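Local coordinates for uncharacterized protein (Bacteroides uniformis ATCC 8492, PDB 4Q68) that probably acts as an N-acetylmuramoyl-L-alanine amidase of the NlpC/P60 type, cleaving the bond between N-acetylmuramic acid and L-alanine in bacterial cell-wall peptidoglycan, at residues 128-131 and 132-135. Residues are numbered along the deposited sequence; the frame is centred on the assembly and turned at random. Where two conformers were deposited one is given.
Sequences QLYK and QLAN
The backbone carbonyl of Y130 takes two hydrogen bonds from the turn that follows it, with L133 N and A134 N each 3.0 Å from Y130 O. The two donors reach it differently. A134 N lies almost straight beyond the oxygen, at a C=O...N angle of 174°. L133 N comes from above the carbonyl plane, at 123°. K131 O bonds to no backbone N-H of the turn but accepts from two waters. One water, 2.6 Å from K131 O, accepts from N135 N; the other, 2.8 Å from K131 O, accepts from N135 ND2. Together they bridge K131 O to N135, through both its main chain and its side chain.

Y130 and L133 lie side by side and point the same way. L133 CG packs on Y130 CB at 3.9 Å, and L133 CD1 lies obliquely to the ring, near Y130 CD2. L133 is buried, and M123, Y84 and V140 also line its side chain. The Y130 side chain also touches M123 and the N-acetylglucosamine attached to the protein.

Q132 bends at chi2 (97°), which turns its amide back toward the start of the turn. A water links Q132 OE1, at 2.8 Å, to K131 N. Q132 NE2 bonds to the carboxylate of E25. The side chain of K131 leads away, and its ammonium group forms a salt bridge with D27 and a hydrogen bond to E25 O. Both polar ends thus tie the turn to the same loop.

This is a single short helical turn at the surface, with i to i+3 and i to i+4 bonds converging on one carbonyl. It joins helix 122-125 to helix 137-150 in the amidase domain, beside the glycan.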
loop_
_atom_site.group_PDB
_atom_site.type_symbol
_atom_site.label_atom_id
_atom_site.label_comp_id
_atom_site.label_asym_id
_atom_site.label_seq_id
_atom_site.Cartn_x
_atom_site.Cartn_y
_atom_site.Cartn_z
ATOM N N GLN A 128 -19.227 7.838 -8.417
ATOM C CA GLN A 128 -19.650 7.010 -9.541
ATOM C C GLN A 128 -18.652 5.908 -9.855
ATOM O O GLN A 128 -19.000 4.930 -10.516
ATOM C CB GLN A 128 -19.824 7.850 -10.801
ATOM C CG GLN A 128 -20.736 9.054 -10.649
ATOM C CD GLN A 128 -19.991 10.357 -10.337
ATOM O OE1 GLN A 128 -18.896 10.372 -9.771
ATOM N NE2 GLN A 128 -20.617 11.466 -10.687
ATOM N N LEU A 129 -17.404 6.088 -9.419
ATOM C CA LEU A 129 -16.342 5.153 -9.712
ATOM C C LEU A 129 -16.257 3.977 -8.734
ATOM O O LEU A 129 -15.422 3.100 -8.939
ATOM C CB LEU A 129 -15.013 5.898 -9.745
ATOM C CG LEU A 129 -14.948 7.108 -10.674
ATOM C CD1 LEU A 129 -13.566 7.706 -10.657
ATOM C CD2 LEU A 129 -15.373 6.758 -12.084
ATOM N N TYR A 130 -17.103 3.957 -7.701
ATOM C CA TYR A 130 -17.057 2.927 -6.658
ATOM C C TYR A 130 -18.457 2.425 -6.402
ATOM O O TYR A 130 -19.333 3.181 -5.998
ATOM C CB TYR A 130 -16.454 3.477 -5.363
ATOM C CG TYR A 130 -15.141 4.138 -5.623
ATOM C CD1 TYR A 130 -13.975 3.392 -5.691
ATOM C CD2 TYR A 130 -15.074 5.496 -5.901
ATOM C CE1 TYR A 130 -12.767 3.993 -5.985
ATOM C CE2 TYR A 130 -13.877 6.105 -6.187
ATOM C CZ TYR A 130 -12.729 5.353 -6.234
ATOM O OH TYR A 130 -11.542 5.952 -6.529
ATOM N N LYS A 131 -18.655 1.137 -6.631
ATOM C CA LYS A 131 -19.977 0.541 -6.522
ATOM C C LYS A 131 -20.651 0.816 -5.178
ATOM O O LYS A 131 -21.844 1.093 -5.123
ATOM C CB LYS A 131 -19.859 -0.965 -6.760
ATOM C CG LYS A 131 -21.163 -1.713 -6.744
ATOM C CD LYS A 131 -20.995 -3.142 -7.260
ATOM C CE LYS A 131 -20.048 -4.008 -6.394
ATOM N NZ LYS A 131 -19.939 -5.441 -6.891
ATOM N N GLN A 132 -19.871 0.760 -4.104
ATOM C CA GLN A 132 -20.389 0.886 -2.746
ATOM C C GLN A 132 -20.559 2.341 -2.305
ATOM O O GLN A 132 -20.975 2.584 -1.173
ATOM C CB GLN A 132 -19.471 0.147 -1.773
ATOM C CG GLN A 132 -19.326 -1.338 -2.062
ATOM C CD GLN A 132 -18.087 -1.688 -2.865
ATOM O OE1 GLN A 132 -17.693 -0.953 -3.770
ATOM N NE2 GLN A 132 -17.507 -2.841 -2.581
ATOM N N LEU A 133 -20.193 3.281 -3.177
ATOM C CA LEU A 133 -20.480 4.695 -2.947
ATOM C C LEU A 133 -21.589 5.247 -3.828
ATOM O O LEU A 133 -22.351 6.096 -3.391
ATOM C CB LEU A 133 -19.228 5.551 -3.139
ATOM C CG LEU A 133 -18.023 5.209 -2.253
ATOM C CD1 LEU A 133 -16.926 6.229 -2.468
ATOM C CD2 LEU A 133 -18.418 5.115 -0.790
ATOM N N ALA A 134 -21.671 4.761 -5.062
ATOM C CA ALA A 134 -22.533 5.358 -6.082
ATOM C C ALA A 134 -23.998 5.463 -5.710
ATOM O O ALA A 134 -24.708 6.376 -6.176
ATOM C CB ALA A 134 -22.395 4.596 -7.373
ATOM N N ASN A 135 -24.447 4.528 -4.882
ATOM C CA ASN A 135 -25.845 4.484 -4.438
ATOM C C ASN A 135 -25.996 4.444 -2.917
ATOM O O ASN A 135 -27.052 4.051 -2.402
ATOM C CB ASN A 135 -26.550 3.278 -5.077
ATOM C CG ASN A 135 -26.858 3.504 -6.526
ATOM O OD1 ASN A 135 -27.808 4.219 -6.859
ATOM N ND2 ASN A 135 -26.058 2.920 -7.413
HETATM O O HOH W 1 -23.498 2.353 -3.481
HETATM O O HOH W 2 -23.819 1.229 -7.117
HETATM O O HOH W 3 -16.289 -0.813 -6.153
#